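Local coordinates for protein CRISPR pre-crRNA endoribonuclease Cas5d (Mannheimia succiniciproducens, PDB 3KG4) that acts as a metal-independent endoribonuclease that processes precursor CRISPR transcripts into crRNA for antiviral defence, at residues D187-H193 and H204-L210; A4-L9 and I138-K142; Y15-T19 and M156-F161. All blocks are in the same frame, centred on the assembly; numbering follows the deposited sequence.

Contact 1: D187-H193 and H204-L210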
loop_
_atom_site.group_PDB
_atom_site.type_symbol
_atom_site.label_atom_id
_atom_site.label_comp_id
_atom_site.label_asym_id
_atom_site.label_seq_id
_atom_site.Cartn_x
_atom_site.Cartn_y
_atom_site.Cartn_z
ATOM N N ASP A 187 -1.485 -10.617 -14.959
ATOM C CA ASP A 187 -0.069 -10.301 -14.895
ATOM C C ASP A 187 0.040 -8.775 -14.995
ATOM O O ASP A 187 -0.224 -8.197 -16.037
ATOM C CB ASP A 187 0.654 -10.959 -16.064
ATOM C CG ASP A 187 2.162 -10.746 -16.016
ATOM O OD1 ASP A 187 2.708 -10.061 -15.088
ATOM O OD2 ASP A 187 2.786 -11.261 -16.948
ATOM N N LEU A 188 0.439 -8.122 -13.920
ATOM C CA LEU A 188 0.573 -6.650 -13.962
ATOM C C LEU A 188 1.928 -6.215 -14.521
ATOM O O LEU A 188 2.152 -5.043 -14.736
ATOM C CB LEU A 188 0.357 -6.079 -12.537
ATOM C CG LEU A 188 -1.088 -6.318 -12.049
ATOM C CD1 LEU A 188 -1.250 -6.085 -10.595
ATOM C CD2 LEU A 188 -2.044 -5.444 -12.830
ATOM N N GLY A 189 2.851 -7.149 -14.736
ATOM C CA GLY A 189 4.152 -6.784 -15.310
ATOM C C GLY A 189 5.101 -6.249 -14.231
ATOM O O GLY A 189 4.884 -6.429 -13.026
ATOM N N TRP A 190 6.159 -5.594 -14.676
ATOM C CA TRP A 190 7.195 -5.110 -13.768
ATOM C C TRP A 190 6.731 -3.810 -13.118
ATOM O O TRP A 190 6.204 -2.927 -13.786
ATOM C CB TRP A 190 8.491 -4.922 -14.535
ATOM C CG TRP A 190 9.054 -6.198 -15.009
ATOM C CD1 TRP A 190 9.058 -6.686 -16.303
ATOM C CD2 TRP A 190 9.683 -7.188 -14.210
ATOM N NE1 TRP A 190 9.647 -7.949 -16.322
ATOM C CE2 TRP A 190 10.037 -8.265 -15.058
ATOM C CE3 TRP A 190 10.006 -7.274 -12.849
ATOM C CZ2 TRP A 190 10.699 -9.370 -14.591
ATOM C CZ3 TRP A 190 10.636 -8.369 -12.393
ATOM C CH2 TRP A 190 10.987 -9.417 -13.262
ATOM N N MET A 191 6.840 -3.726 -11.808
ATOM C CA MET A 191 6.323 -2.551 -11.097
ATOM C C MET A 191 7.371 -2.194 -10.076
ATOM O O MET A 191 8.075 -3.071 -9.579
ATOM C CB MET A 191 5.018 -2.863 -10.327
ATOM C CG MET A 191 3.744 -3.087 -11.146
ATOM S SD MET A 191 2.143 -3.124 -10.254
ATOM C CE MET A 191 2.355 -1.565 -9.218
ATOM N N LEU A 192 7.432 -0.914 -9.715
ATOM C CA LEU A 192 8.288 -0.488 -8.627
ATOM C C LEU A 192 7.938 -1.249 -7.378
ATOM O O LEU A 192 6.756 -1.327 -7.054
ATOM C CB LEU A 192 8.047 0.999 -8.367
ATOM C CG LEU A 192 8.957 1.576 -7.279
ATOM C CD1 LEU A 192 10.367 1.665 -7.885
ATOM C CD2 LEU A 192 8.391 2.952 -6.860
ATOM N N HIS A 193 8.941 -1.854 -6.730
ATOM C CA HIS A 193 8.790 -2.422 -5.410
ATOM C C HIS A 193 9.056 -1.252 -4.408
ATOM O O HIS A 193 8.183 -0.846 -3.642
ATOM C CB HIS A 193 9.782 -3.550 -5.215
ATOM C CG HIS A 193 9.568 -4.371 -3.977
ATOM N ND1 HIS A 193 9.143 -3.831 -2.781
ATOM C CD2 HIS A 193 9.746 -5.693 -3.744
ATOM C CE1 HIS A 193 9.029 -4.787 -1.875
ATOM N NE2 HIS A 193 9.404 -5.928 -2.428
ATOM N N HIS A 204 14.040 -0.470 -7.233
ATOM C CA HIS A 204 14.026 -1.908 -7.346
ATOM C C HIS A 204 12.616 -2.316 -7.772
ATOM O O HIS A 204 11.643 -1.832 -7.189
ATOM C CB HIS A 204 14.367 -2.533 -6.021
ATOM C CG HIS A 204 14.247 -4.016 -6.025
ATOM N ND1 HIS A 204 15.009 -4.815 -6.857
ATOM C CD2 HIS A 204 13.404 -4.845 -5.367
ATOM C CE1 HIS A 204 14.664 -6.081 -6.666
ATOM N NE2 HIS A 204 13.705 -6.124 -5.759
ATOM N N PHE A 205 12.534 -3.170 -8.802
ATOM C CA PHE A 205 11.268 -3.571 -9.398
ATOM C C PHE A 205 10.958 -5.015 -9.019
ATOM O O PHE A 205 11.860 -5.765 -8.589
ATOM C CB PHE A 205 11.329 -3.427 -10.922
ATOM C CG PHE A 205 11.430 -2.006 -11.371
ATOM C CD1 PHE A 205 10.316 -1.294 -11.731
ATOM C CD2 PHE A 205 12.675 -1.376 -11.401
ATOM C CE1 PHE A 205 10.428 0.028 -12.116
ATOM C CE2 PHE A 205 12.787 -0.056 -11.780
ATOM C CZ PHE A 205 11.683 0.639 -12.146
ATOM N N PHE A 206 9.692 -5.378 -9.134
ATOM C CA PHE A 206 9.295 -6.777 -8.930
ATOM C C PHE A 206 8.212 -7.121 -9.959
ATOM O O PHE A 206 7.530 -6.240 -10.501
ATOM C CB PHE A 206 8.806 -7.076 -7.496
ATOM C CG PHE A 206 7.416 -6.609 -7.186
ATOM C CD1 PHE A 206 6.415 -7.527 -6.865
ATOM C CD2 PHE A 206 7.073 -5.241 -7.191
ATOM C CE1 PHE A 206 5.127 -7.114 -6.578
ATOM C CE2 PHE A 206 5.805 -4.830 -6.878
ATOM C CZ PHE A 206 4.821 -5.745 -6.568
ATOM N N ARG A 207 8.032 -8.419 -10.156
ATOM C CA ARG A 207 7.002 -8.903 -11.065
ATOM C C ARG A 207 5.721 -9.026 -10.296
ATOM O O ARG A 207 5.548 -9.918 -9.436
ATOM C CB ARG A 207 7.406 -10.227 -11.738
ATOM C CG ARG A 207 6.454 -10.650 -12.846
ATOM C CD ARG A 207 6.192 -9.576 -13.875
ATOM N NE ARG A 207 5.572 -10.150 -15.073
ATOM C CZ ARG A 207 6.245 -10.736 -16.062
ATOM N NH1 ARG A 207 5.563 -11.251 -17.097
ATOM N NH2 ARG A 207 7.582 -10.817 -16.013
ATOM N N ALA A 208 4.794 -8.120 -10.597
ATOM C CA ALA A 208 3.551 -8.042 -9.876
ATOM C C ALA A 208 2.517 -8.944 -10.528
ATOM O O ALA A 208 2.202 -8.753 -11.685
ATOM C CB ALA A 208 3.037 -6.616 -9.875
ATOM N N GLU A 209 1.970 -9.892 -9.765
ATOM C CA GLU A 209 0.939 -10.787 -10.307
ATOM C C GLU A 209 -0.232 -10.859 -9.355
ATOM O O GLU A 209 -0.065 -11.141 -8.163
ATOM C CB GLU A 209 1.478 -12.170 -10.561
ATOM C CG GLU A 209 0.324 -13.094 -10.997
ATOM C CD GLU A 209 0.770 -14.453 -11.475
ATOM O OE1 GLU A 209 1.961 -14.798 -11.289
ATOM O OE2 GLU A 209 -0.107 -15.169 -12.030
ATOM N N LEU A 210 -1.395 -10.561 -9.897
ATOM C CA LEU A 210 -2.653 -10.658 -9.183
ATOM C C LEU A 210 -3.115 -12.119 -9.286
ATOM O O LEU A 210 -3.343 -12.618 -10.382
ATOM C CB LEU A 210 -3.632 -9.725 -9.869
ATOM C CG LEU A 210 -4.827 -9.108 -9.214
ATOM C CD1 LEU A 210 -4.635 -8.704 -7.712
ATOM C CD2 LEU A 210 -5.177 -7.915 -10.077
#
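A classic beta bulge interrupts this antiparallel hairpin: Leu188 and Gly189 both face Ala208. Leu188 N donates to Ala208 O at 2.9 Å and Ala208 N to Gly189 O at 3.0 Å. Gly189 has phi/psi of 82/-164°, where a CB would jam against the preceding carbonyl, which calls for glycine. The hairpin ends the antiparallel sheet, with strand 186-195 outermost beside 203-211. Beyond the bulge the chain turns a corner at Trp190: strand 187-189 runs at 159° to strand 204-210, strand 191-193 at 120°. Pairing resumes with Met191 N to Phe206 O and Phe206 N to Met191 O, both 2.9 Å, then His193 N to His204 O at 2.7 Å.

On the buried face, shared with Phe206, Met191 SD lies 3.6 Å from Ala208 CB. At the 193/204 end, His193, His204 and Phe206 form an aromatic cluster, and Phe220 meets both histidines edge-to-face; His193 NE2 hydrogen-bonds Pro218 O. On the exposed face Asp187 acts twice. Its OD1 accepts from Gly189 N at 2.9 Å, an Asx turn, and its carboxylate forms a bidentate salt bridge with Arg207, NE to OD1 at 2.9 Å and NH1 to OD2 at 2.8 Å. Arg207 CZ lies 4.8 Å from the centroid of the Trp190 five-membered ring, 28° off its normal (off-centre cation-pi), and Arg207 CB lies 4.0 Å from the centroid of the six-membered ring, over its face (CH-pi).

Contact 2: A4-L9 and I138-K142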
loop_
_atom_site.group_PDB
_atom_site.type_symbol
_atom_site.label_atom_id
_atom_site.label_comp_id
_atom_site.label_asym_id
_atom_site.label_seq_id
_atom_site.Cartn_x
_atom_site.Cartn_y
_atom_site.Cartn_z
ATOM N N ALA A 4 0.903 -12.279 15.618
ATOM C CA ALA A 4 1.171 -11.106 16.477
ATOM C C ALA A 4 1.839 -9.916 15.737
ATOM O O ALA A 4 1.469 -8.762 15.954
ATOM C CB ALA A 4 2.034 -11.512 17.672
ATOM N N ASN A 5 2.837 -10.219 14.910
ATOM C CA ASN A 5 3.486 -9.247 14.029
ATOM C C ASN A 5 2.849 -9.253 12.623
ATOM O O ASN A 5 3.428 -9.752 11.671
ATOM C CB ASN A 5 4.981 -9.548 13.942
ATOM C CG ASN A 5 5.755 -8.500 13.139
ATOM O OD1 ASN A 5 5.249 -7.395 12.846
ATOM N ND2 ASN A 5 6.966 -8.852 12.758
ATOM N N ARG A 6 1.644 -8.724 12.521
ATOM C CA ARG A 6 0.958 -8.620 11.255
ATOM C C ARG A 6 -0.154 -7.603 11.377
ATOM O O ARG A 6 -0.941 -7.646 12.325
ATOM C CB ARG A 6 0.348 -9.960 10.853
ATOM C CG ARG A 6 -0.287 -9.939 9.454
ATOM C CD ARG A 6 -0.872 -11.280 9.053
ATOM N NE ARG A 6 -2.235 -11.465 9.565
ATOM C CZ ARG A 6 -2.970 -12.561 9.368
ATOM N NH1 ARG A 6 -2.494 -13.590 8.680
ATOM N NH2 ARG A 6 -4.185 -12.637 9.868
ATOM N N ILE A 7 -0.240 -6.694 10.411
ATOM C CA ILE A 7 -1.383 -5.805 10.324
ATOM C C ILE A 7 -2.076 -5.936 8.977
ATOM O O ILE A 7 -1.447 -6.304 7.982
ATOM C CB ILE A 7 -0.979 -4.324 10.565
ATOM C CG1 ILE A 7 -0.123 -3.775 9.446
ATOM C CG2 ILE A 7 -0.233 -4.184 11.897
ATOM C CD1 ILE A 7 -0.883 -3.421 8.143
ATOM N N ARG A 8 -3.365 -5.630 8.985
ATOM C CA ARG A 8 -4.174 -5.456 7.798
ATOM C C ARG A 8 -4.897 -4.115 7.881
ATOM O O ARG A 8 -5.589 -3.799 8.886
ATOM C CB ARG A 8 -5.206 -6.575 7.663
ATOM C CG ARG A 8 -4.604 -7.914 7.331
ATOM C CD ARG A 8 -5.636 -8.995 7.440
ATOM N NE ARG A 8 -5.169 -10.232 6.847
ATOM C CZ ARG A 8 -5.852 -11.372 6.875
ATOM N NH1 ARG A 8 -7.037 -11.444 7.491
ATOM N NH2 ARG A 8 -5.349 -12.441 6.278
ATOM N N LEU A 9 -4.730 -3.331 6.826
ATOM C CA LEU A 9 -5.318 -2.000 6.716
ATOM C C LEU A 9 -6.142 -1.938 5.432
ATOM O O LEU A 9 -5.644 -2.180 4.321
ATOM C CB LEU A 9 -4.226 -0.899 6.740
ATOM C CG LEU A 9 -4.721 0.559 6.828
ATOM C CD1 LEU A 9 -5.250 0.904 8.252
ATOM C CD2 LEU A 9 -3.620 1.543 6.382
ATOM N N ILE A 138 3.527 -2.556 16.641
ATOM C CA ILE A 138 2.274 -3.125 16.133
ATOM C C ILE A 138 1.071 -2.589 16.911
ATOM O O ILE A 138 0.141 -2.071 16.322
ATOM C CB ILE A 138 2.286 -4.667 16.172
ATOM C CG1 ILE A 138 3.393 -5.232 15.254
ATOM C CG2 ILE A 138 0.890 -5.229 15.818
ATOM C CD1 ILE A 138 3.116 -5.129 13.740
ATOM N N GLU A 139 1.104 -2.676 18.249
ATOM C CA GLU A 139 -0.005 -2.165 19.092
ATOM C C GLU A 139 -0.281 -0.660 18.893
ATOM O O GLU A 139 -1.419 -0.257 18.762
ATOM C CB GLU A 139 0.284 -2.454 20.589
ATOM N N MET A 140 0.766 0.164 18.831
ATOM C CA MET A 140 0.598 1.617 18.560
ATOM C C MET A 140 0.002 1.878 17.159
ATOM O O MET A 140 -0.901 2.722 17.001
ATOM C CB MET A 140 1.933 2.347 18.721
ATOM C CG MET A 140 1.866 3.898 18.590
ATOM S SD MET A 140 3.177 4.868 19.447
ATOM C CE MET A 140 4.458 3.666 19.888
ATOM N N PHE A 141 0.462 1.128 16.150
ATOM C CA PHE A 141 -0.108 1.283 14.803
ATOM C C PHE A 141 -1.596 1.018 14.852
ATOM O O PHE A 141 -2.398 1.784 14.340
ATOM C CB PHE A 141 0.544 0.345 13.771
ATOM C CG PHE A 141 -0.161 0.376 12.436
ATOM C CD1 PHE A 141 0.243 1.280 11.443
ATOM C CD2 PHE A 141 -1.264 -0.428 12.196
ATOM C CE1 PHE A 141 -0.420 1.355 10.245
ATOM C CE2 PHE A 141 -1.933 -0.384 10.983
ATOM C CZ PHE A 141 -1.534 0.541 10.020
ATOM N N LYS A 142 -1.983 -0.092 15.472
ATOM C CA LYS A 142 -3.384 -0.470 15.460
ATOM C C LYS A 142 -4.209 0.565 16.219
ATOM O O LYS A 142 -5.296 0.943 15.783
ATOM C CB LYS A 142 -3.573 -1.877 16.060
ATOM C CG LYS A 142 -2.845 -2.966 15.304
ATOM C CD LYS A 142 -2.686 -4.221 16.146
ATOM C CE LYS A 142 -3.850 -5.144 15.969
ATOM N NZ LYS A 142 -3.581 -6.101 14.862
#
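Strand 7-9 and helix 138-142 run almost in the same direction, their axes 18° apart and 10.1 Å from each other at closest approach. That spacing is the usual one for a helix packed on a beta sheet, with one layer of side chains from each element filling the gap. The backbones are nearest ahead of the strand, where the CA atoms of Asn5 and Ile138 are 6.6 Å apart. Within the helix, Lys142 N donates to Ile138 O at 3.0 Å, so Ile138 and Lys142 are one turn apart.

Ile7 and Leu9 both direct their CA-to-CB bonds toward the helix, while Arg8 between them points away, as expected for a strand with one covered face. Ile138 and Phe141 answer from the helix. Ile7 CG2 is the hub, 3.9 Å from Ile138 CD1 and 3.9 Å from Phe141 CD2; Leu9 CD1 approaches Phe141 CZ at 4.1 Å. Ile138 also reaches the preceding loop, its CG2 3.6 Å from Ala4 O and its CD1 3.2 Å from Asn5 OD1. Asn5 itself is held to the sheet by a hydrogen bond from ND2 to Ala122 O.

The strand order 164-167, 7-13, 114-124, 51-60, with helices 35-45 and 135-146, fits the ferredoxin-like fold of the RAMP superfamily. Strand 7-13 is central there, backbone hydrogen-bonded, Ile7 to Ala120 and Leu9 to Ile118, while Phe141 packs on Leu42 and Ile45 of helix 35-45 and meets Trp53 edge-to-face.

Contact 3: Y15-T19 and M156-F161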
loop_
_atom_site.group_PDB
_atom_site.type_symbol
_atom_site.label_atom_id
_atom_site.label_comp_id
_atom_site.label_asym_id
_atom_site.label_seq_id
_atom_site.Cartn_x
_atom_site.Cartn_y
_atom_site.Cartn_z
ATOM N N TYR A 15 -9.978 8.549 -6.104
ATOM C CA TYR A 15 -8.852 8.621 -7.057
ATOM C C TYR A 15 -7.506 8.178 -6.474
ATOM O O TYR A 15 -7.258 8.280 -5.247
ATOM C CB TYR A 15 -8.693 10.048 -7.569
ATOM C CG TYR A 15 -9.895 10.578 -8.273
ATOM C CD1 TYR A 15 -10.199 10.171 -9.576
ATOM C CD2 TYR A 15 -10.769 11.468 -7.633
ATOM C CE1 TYR A 15 -11.310 10.661 -10.232
ATOM C CE2 TYR A 15 -11.885 11.959 -8.282
ATOM C CZ TYR A 15 -12.145 11.561 -9.578
ATOM O OH TYR A 15 -13.245 12.050 -10.224
ATOM N N ALA A 16 -6.622 7.687 -7.347
ATOM C CA ALA A 16 -5.255 7.321 -6.957
ATOM C C ALA A 16 -4.322 7.514 -8.136
ATOM O O ALA A 16 -4.708 7.334 -9.270
ATOM C CB ALA A 16 -5.164 5.852 -6.482
ATOM N N CYS A 17 -3.083 7.828 -7.853
ATOM C CA CYS A 17 -2.093 7.927 -8.887
ATOM C C CYS A 17 -0.745 7.449 -8.369
ATOM O O CYS A 17 -0.040 8.164 -7.650
ATOM C CB CYS A 17 -1.987 9.364 -9.445
ATOM S SG CYS A 17 -0.953 9.352 -10.918
ATOM N N PHE A 18 -0.421 6.199 -8.710
ATOM C CA PHE A 18 0.849 5.607 -8.384
ATOM C C PHE A 18 1.710 5.687 -9.629
ATOM O O PHE A 18 1.676 4.823 -10.523
ATOM C CB PHE A 18 0.651 4.168 -7.923
ATOM C CG PHE A 18 -0.387 4.040 -6.885
ATOM C CD1 PHE A 18 -0.158 4.512 -5.588
ATOM C CD2 PHE A 18 -1.638 3.529 -7.197
ATOM C CE1 PHE A 18 -1.188 4.410 -4.600
ATOM C CE2 PHE A 18 -2.631 3.428 -6.238
ATOM C CZ PHE A 18 -2.411 3.865 -4.945
ATOM N N THR A 19 2.470 6.764 -9.700
ATOM C CA THR A 19 3.017 7.191 -10.963
ATOM C C THR A 19 4.042 6.215 -11.569
ATOM O O THR A 19 4.989 5.809 -10.915
ATOM C CB THR A 19 3.653 8.602 -10.794
ATOM O OG1 THR A 19 2.647 9.499 -10.301
ATOM C CG2 THR A 19 4.208 9.090 -12.130
ATOM N N MET A 156 -3.007 8.441 -1.717
ATOM C CA MET A 156 -2.986 7.401 -2.695
ATOM C C MET A 156 -2.041 7.797 -3.822
ATOM O O MET A 156 -2.475 8.059 -4.921
ATOM C CB MET A 156 -4.394 7.205 -3.214
ATOM C CG MET A 156 -5.291 6.596 -2.181
ATOM S SD MET A 156 -4.915 4.818 -1.975
ATOM C CE MET A 156 -6.537 4.322 -1.681
ATOM N N GLY A 157 -0.750 7.836 -3.514
ATOM C CA GLY A 157 0.299 8.013 -4.496
ATOM C C GLY A 157 0.734 9.444 -4.743
ATOM O O GLY A 157 1.900 9.677 -5.026
ATOM N N VAL A 158 -0.191 10.382 -4.705
ATOM C CA VAL A 158 0.160 11.804 -4.812
ATOM C C VAL A 158 -0.615 12.583 -3.779
ATOM O O VAL A 158 -1.731 12.222 -3.414
ATOM C CB VAL A 158 -0.113 12.389 -6.233
ATOM C CG1 VAL A 158 0.810 11.709 -7.289
ATOM C CG2 VAL A 158 -1.584 12.249 -6.591
ATOM N N ARG A 159 -0.032 13.696 -3.341
ATOM C CA ARG A 159 -0.573 14.460 -2.208
ATOM C C ARG A 159 -2.047 14.860 -2.350
ATOM O O ARG A 159 -2.782 14.865 -1.379
ATOM C CB ARG A 159 0.333 15.696 -1.920
ATOM N N GLU A 160 -2.511 15.133 -3.559
ATOM C CA GLU A 160 -3.864 15.637 -3.741
ATOM C C GLU A 160 -4.934 14.593 -3.561
ATOM O O GLU A 160 -6.113 14.933 -3.538
ATOM C CB GLU A 160 -4.024 16.290 -5.124
ATOM N N PHE A 161 -4.550 13.312 -3.449
ATOM C CA PHE A 161 -5.547 12.249 -3.352
ATOM C C PHE A 161 -5.444 11.562 -2.000
ATOM O O PHE A 161 -4.611 10.682 -1.829
ATOM C CB PHE A 161 -5.305 11.190 -4.447
ATOM C CG PHE A 161 -5.531 11.672 -5.842
ATOM C CD1 PHE A 161 -6.356 12.770 -6.120
ATOM C CD2 PHE A 161 -4.954 10.989 -6.916
ATOM C CE1 PHE A 161 -6.589 13.174 -7.437
ATOM C CE2 PHE A 161 -5.192 11.403 -8.202
ATOM C CZ PHE A 161 -6.014 12.512 -8.463
HETATM O O HOH W 1 3.021 8.340 -7.260
#
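Met156 opens the loop segment 156-161 with its one direct hydrogen bond to segment 15-19: Cys17 N donates to Met156 O over 3.0 Å at a nearly straight 170°. The side chain of Met156 packs along Ala16, CB to CB at 3.6 Å, and makes a Met-aromatic contact with Phe18, SD lying 5.3 Å from the ring centroid and 80° off its normal, hence at the ring edge.

Gly157 follows at phi/psi 92/-36°, its CA 3.2 Å from Cys17 O in a CA-H...O contact. An ideal CB here would clash, 2.0 Å from Cys17 O and 2.9 Å from Phe18 CD1. A water donates to Gly157 O at 2.8 Å and accepts from Thr19 N at 3.0 Å.

Val158 places CG2 4.1 Å from Cys17 CB and begins a type I beta turn that carries Arg159 and Glu160 outward, clear of segment 15-19. Phe161 N closes it on Val158 O at 3.0 Å, and Met156 N to Phe161 O at 2.8 Å ties the segment's two ends together. The Phe161 ring then folds back: Tyr15 CB sits 3.6 Å from its centroid, 4° off the normal, a well-centred CH-pi contact.

The loop between helix 135-146 and strand 164-167 thus packs on strand 15-16 and the residues after it, at the smaller mixed sheet, where Ala16 is backbone hydrogen-bonded to Leu111 of strand 107-112. Besides one direct hydrogen bond, one water bridge and two CA-H...O contacts, the join is largely apolar and aromatic. It relies on shape fit, and where the backbones come closest, Gly157 CA to Phe18 CA at 4.6 Å, a glycine is needed.

In the fold
Contacts 1 and 2 reach the same seven-stranded sheet from opposite sides of the chain's centre, their own centres 25 Å apart and their nearest atoms about 14 Å apart. Contact 3 lies closer to contact 1, at 18 Å between centres and about 6 Å between nearest atoms; Tyr30 spans them: Leu192 N hydrogen-bonds its OH, and its backbone hydrogen-bonds that of Phe18. Contacts 2 and 3 are 24 Å apart by centres and about 9 Å between nearest atoms, yet their segments alternate in sequence, because strands 7-13 and 15-16 are consecutive and 156-161 follows helix 135-146. None of the three contacts contains RNA or a metal; the enzyme needs no metal cofactor.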